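Local coordinates for protein homoaconitase large subunit (Methanocaldococcus jannaschii, PDB 4KP2) that catalyses, together with its small subunit, the reversible dehydration of (R)-homocitrate to cis-homoaconitate and its rehydration to homoisocitrate, using a [4Fe-4S] cluster, at residues A[79-91]-A[380-392]. Numbering follows the deposited sequence.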
loop_
_atom_site.group_PDB
_atom_site.type_symbol
_atom_site.label_atom_id
_atom_site.label_comp_id
_atom_site.label_asym_id
_atom_site.label_seq_id
_atom_site.Cartn_x
_atom_site.Cartn_y
_atom_site.Cartn_z
ATOM N N VAL A 79 -21.629 -1.282 -3.634
ATOM C CA VAL A 79 -20.734 -0.524 -2.769
ATOM C C VAL A 79 -19.323 -1.101 -2.818
ATOM O O VAL A 79 -19.128 -2.301 -2.623
ATOM C CB VAL A 79 -21.227 -0.512 -1.309
ATOM C CG1 VAL A 79 -20.260 0.262 -0.428
ATOM C CG2 VAL A 79 -22.621 0.086 -1.227
ATOM N N ALA A 80 -18.341 -0.244 -3.082
ATOM C CA ALA A 80 -16.953 -0.685 -3.183
ATOM C C ALA A 80 -15.979 0.316 -2.565
ATOM O O ALA A 80 -16.008 1.505 -2.881
ATOM C CB ALA A 80 -16.589 -0.953 -4.634
ATOM N N PHE A 81 -15.116 -0.179 -1.683
ATOM C CA PHE A 81 -14.105 0.657 -1.046
ATOM C C PHE A 81 -12.845 0.680 -1.898
ATOM O O PHE A 81 -12.307 -0.374 -2.244
ATOM C CB PHE A 81 -13.771 0.135 0.354
ATOM C CG PHE A 81 -14.933 0.152 1.309
ATOM C CD1 PHE A 81 -16.083 0.871 1.022
ATOM C CD2 PHE A 81 -14.872 -0.551 2.500
ATOM C CE1 PHE A 81 -17.147 0.885 1.901
ATOM C CE2 PHE A 81 -15.933 -0.540 3.384
ATOM C CZ PHE A 81 -17.071 0.177 3.085
ATOM N N ASP A 82 -12.369 1.874 -2.233
ATOM C CA ASP A 82 -11.204 1.997 -3.103
ATOM C C ASP A 82 -10.414 3.283 -2.874
ATOM O O ASP A 82 -9.194 3.302 -3.026
ATOM C CB ASP A 82 -11.625 1.898 -4.571
ATOM C CG ASP A 82 -12.543 3.031 -4.990
ATOM O OD1 ASP A 82 -13.301 3.534 -4.135
ATOM O OD2 ASP A 82 -12.505 3.417 -6.177
ATOM N N HIS A 83 -11.112 4.355 -2.514
ATOM C CA HIS A 83 -10.480 5.660 -2.356
ATOM C C HIS A 83 -9.492 5.709 -1.192
ATOM O O HIS A 83 -8.401 6.267 -1.319
ATOM C CB HIS A 83 -11.539 6.751 -2.186
ATOM C CG HIS A 83 -12.166 7.189 -3.472
ATOM N ND1 HIS A 83 -12.770 6.310 -4.345
ATOM C CD2 HIS A 83 -12.281 8.416 -4.033
ATOM C CE1 HIS A 83 -13.230 6.976 -5.388
ATOM N NE2 HIS A 83 -12.946 8.256 -5.224
ATOM N N ASN A 84 -9.880 5.131 -0.061
ATOM C CA ASN A 84 -9.061 5.185 1.143
ATOM C C ASN A 84 -8.780 3.802 1.717
ATOM O O ASN A 84 -9.142 3.509 2.857
ATOM C CB ASN A 84 -9.736 6.060 2.201
ATOM C CG ASN A 84 -10.041 7.458 1.695
ATOM O OD1 ASN A 84 -9.231 8.372 1.839
ATOM N ND2 ASN A 84 -11.216 7.628 1.097
ATOM N N VAL A 85 -8.134 2.952 0.924
ATOM C CA VAL A 85 -7.850 1.588 1.354
ATOM C C VAL A 85 -6.351 1.274 1.360
ATOM O O VAL A 85 -5.683 1.386 0.332
ATOM C CB VAL A 85 -8.620 0.553 0.501
ATOM C CG1 VAL A 85 -10.102 0.602 0.835
ATOM C CG2 VAL A 85 -8.399 0.802 -0.985
ATOM N N PRO A 86 -5.809 0.901 2.531
ATOM C CA PRO A 86 -6.463 0.832 3.844
ATOM C C PRO A 86 -6.741 2.230 4.398
ATOM O O PRO A 86 -6.169 3.194 3.890
ATOM C CB PRO A 86 -5.417 0.121 4.717
ATOM C CG PRO A 86 -4.491 -0.546 3.759
ATOM C CD PRO A 86 -4.441 0.363 2.580
ATOM N N PRO A 87 -7.622 2.336 5.409
ATOM C CA PRO A 87 -7.978 3.617 6.032
ATOM C C PRO A 87 -6.764 4.464 6.407
ATOM O O PRO A 87 -5.861 3.986 7.093
ATOM C CB PRO A 87 -8.725 3.186 7.292
ATOM C CG PRO A 87 -9.378 1.915 6.899
ATOM C CD PRO A 87 -8.420 1.226 5.961
ATOM N N ASN A 88 -6.761 5.714 5.957
ATOM C CA ASN A 88 -5.634 6.616 6.166
ATOM C C ASN A 88 -5.817 7.544 7.363
ATOM O O ASN A 88 -4.852 7.896 8.037
ATOM C CB ASN A 88 -5.379 7.434 4.899
ATOM C CG ASN A 88 -6.665 7.858 4.214
ATOM O OD1 ASN A 88 -7.702 7.213 4.365
ATOM N ND2 ASN A 88 -6.604 8.945 3.454
ATOM N N THR A 89 -7.055 7.947 7.622
ATOM C CA THR A 89 -7.342 8.803 8.765
ATOM C C THR A 89 -8.440 8.205 9.632
ATOM O O THR A 89 -9.107 7.248 9.236
ATOM C CB THR A 89 -7.749 10.225 8.327
ATOM O OG1 THR A 89 -8.840 10.152 7.402
ATOM C CG2 THR A 89 -6.578 10.933 7.667
ATOM N N VAL A 90 -8.615 8.770 10.821
ATOM C CA VAL A 90 -9.671 8.341 11.726
ATOM C C VAL A 90 -11.030 8.613 11.095
ATOM O O VAL A 90 -11.930 7.778 11.153
ATOM C CB VAL A 90 -9.582 9.069 13.080
ATOM C CG1 VAL A 90 -10.712 8.629 13.997
ATOM C CG2 VAL A 90 -8.232 8.811 13.729
ATOM N N LYS A 91 -11.163 9.787 10.486
ATOM C CA LYS A 91 -12.392 10.163 9.796
ATOM C C LYS A 91 -12.694 9.209 8.645
ATOM O O LYS A 91 -13.852 8.913 8.361
ATOM C CB LYS A 91 -12.303 11.602 9.280
ATOM C CG LYS A 91 -12.511 12.663 10.349
ATOM C CD LYS A 91 -11.304 13.584 10.470
ATOM C CE LYS A 91 -10.148 12.891 11.175
ATOM N NZ LYS A 91 -10.504 12.520 12.575
ATOM N N THR A 380 -2.330 -1.338 -2.182
ATOM C CA THR A 380 -3.638 -1.978 -2.276
ATOM C C THR A 380 -4.432 -1.451 -3.468
ATOM O O THR A 380 -4.541 -0.236 -3.651
ATOM C CB THR A 380 -4.448 -1.753 -0.982
ATOM O OG1 THR A 380 -3.804 -2.425 0.108
ATOM C CG2 THR A 380 -5.867 -2.274 -1.127
ATOM N N PRO A 381 -4.975 -2.367 -4.287
ATOM C CA PRO A 381 -5.778 -2.046 -5.473
ATOM C C PRO A 381 -6.868 -1.009 -5.206
ATOM O O PRO A 381 -7.931 -1.338 -4.679
ATOM C CB PRO A 381 -6.411 -3.392 -5.830
ATOM C CG PRO A 381 -5.404 -4.390 -5.391
ATOM C CD PRO A 381 -4.776 -3.822 -4.142
ATOM N N GLY A 382 -6.590 0.235 -5.577
ATOM C CA GLY A 382 -7.535 1.322 -5.415
ATOM C C GLY A 382 -7.120 2.518 -6.251
ATOM O O GLY A 382 -6.554 2.360 -7.333
ATOM N N CYS A 383 -7.395 3.716 -5.750
ATOM C CA CYS A 383 -7.020 4.938 -6.452
ATOM C C CYS A 383 -6.338 5.938 -5.522
ATOM O O CYS A 383 -6.995 6.632 -4.745
ATOM C CB CYS A 383 -8.241 5.570 -7.126
ATOM S SG CYS A 383 -9.703 5.729 -6.066
ATOM N N GLY A 384 -5.014 6.004 -5.610
ATOM C CA GLY A 384 -4.238 6.914 -4.789
ATOM C C GLY A 384 -2.827 7.092 -5.316
ATOM O O GLY A 384 -2.248 6.157 -5.864
ATOM N N PRO A 385 -2.259 8.297 -5.146
ATOM C CA PRO A 385 -2.902 9.437 -4.485
ATOM C C PRO A 385 -3.854 10.200 -5.404
ATOM O O PRO A 385 -3.479 10.601 -6.506
ATOM C CB PRO A 385 -1.716 10.323 -4.101
ATOM C CG PRO A 385 -0.694 10.038 -5.143
ATOM C CD PRO A 385 -0.858 8.584 -5.505
ATOM N N CYS A 386 -5.085 10.391 -4.939
ATOM C CA CYS A 386 -6.084 11.145 -5.685
ATOM C C CYS A 386 -6.875 12.035 -4.736
ATOM O O CYS A 386 -7.418 11.558 -3.738
ATOM C CB CYS A 386 -7.024 10.201 -6.436
ATOM S SG CYS A 386 -6.220 9.215 -7.726
ATOM N N LEU A 387 -6.930 13.326 -5.056
ATOM C CA LEU A 387 -7.589 14.326 -4.215
ATOM C C LEU A 387 -7.000 14.356 -2.807
ATOM O O LEU A 387 -7.694 14.675 -1.842
ATOM C CB LEU A 387 -9.101 14.081 -4.148
ATOM C CG LEU A 387 -9.851 13.881 -5.466
ATOM C CD1 LEU A 387 -11.351 13.788 -5.222
ATOM C CD2 LEU A 387 -9.533 14.997 -6.443
ATOM N N GLY A 388 -5.718 14.023 -2.698
ATOM C CA GLY A 388 -5.062 13.942 -1.407
ATOM C C GLY A 388 -5.596 12.780 -0.594
ATOM O O GLY A 388 -6.019 12.950 0.550
ATOM N N ALA A 389 -5.574 11.591 -1.189
ATOM C CA ALA A 389 -6.095 10.390 -0.544
ATOM C C ALA A 389 -5.093 9.801 0.441
ATOM O O ALA A 389 -5.261 8.673 0.908
ATOM C CB ALA A 389 -6.477 9.353 -1.587
ATOM N N HIS A 390 -4.051 10.572 0.742
ATOM C CA HIS A 390 -3.011 10.167 1.683
ATOM C C HIS A 390 -2.326 8.872 1.262
ATOM O O HIS A 390 -2.187 7.941 2.054
ATOM C CB HIS A 390 -3.578 10.047 3.099
ATOM C CG HIS A 390 -4.151 11.324 3.628
ATOM N ND1 HIS A 390 -5.165 11.357 4.560
ATOM C CD2 HIS A 390 -3.850 12.615 3.355
ATOM C CE1 HIS A 390 -5.466 12.613 4.838
ATOM N NE2 HIS A 390 -4.681 13.396 4.121
ATOM N N GLN A 391 -1.902 8.827 0.005
ATOM C CA GLN A 391 -1.190 7.673 -0.522
ATOM C C GLN A 391 0.243 8.072 -0.850
ATOM O O GLN A 391 1.159 7.820 -0.070
ATOM C CB GLN A 391 -1.894 7.137 -1.769
ATOM C CG GLN A 391 -1.444 5.749 -2.193
ATOM C CD GLN A 391 -1.941 4.665 -1.255
ATOM O OE1 GLN A 391 -3.079 4.205 -1.367
ATOM N NE2 GLN A 391 -1.090 4.252 -0.323
ATOM N N GLY A 392 0.428 8.705 -2.005
ATOM C CA GLY A 392 1.732 9.195 -2.411
ATOM C C GLY A 392 1.745 10.707 -2.516
ATOM O O GLY A 392 1.894 11.263 -3.605
#
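D82 and G382 bring the two loops together, their CA atoms 4.4 Å apart, and one backbone hydrogen bond joins them: C383 N to D82 O, 3.3 Å. Beside it G382 CA offers a C-H to D82 O; a CB on G382 would run into that oxygen and press on V85 CG2, which is why glycine suits this position. C383 SG, held between its backbone N and carbonyl carbon (chi1 48°), lies over one face of the H83 ring, 3.8 Å from its centroid; H53 stacks on that ring too. The ring's rotation is fixed at its edge, where H83 ND1 donates to D82 OD1 (2.8 Å, 169°); D82 OD2 takes C119 N. Were H83 an alanine, C383 SG would probably lose its aromatic cover and D82 OD1 its donor. The beta-branched V85 and T380 cross at about a right angle, CG2 to CG2 4.0 Å, and T380 OG1 bonds I378 O of the second subunit. N88 ND2 donates to N84 OD1, and T89 CG2 meets the H390 ring edge 3.4 Å from ND1. Thus the loop after strand 77-80 packs against the aconitase-family cluster loop, whose C383 and C386 are predicted [4Fe-4S] ligands with C323.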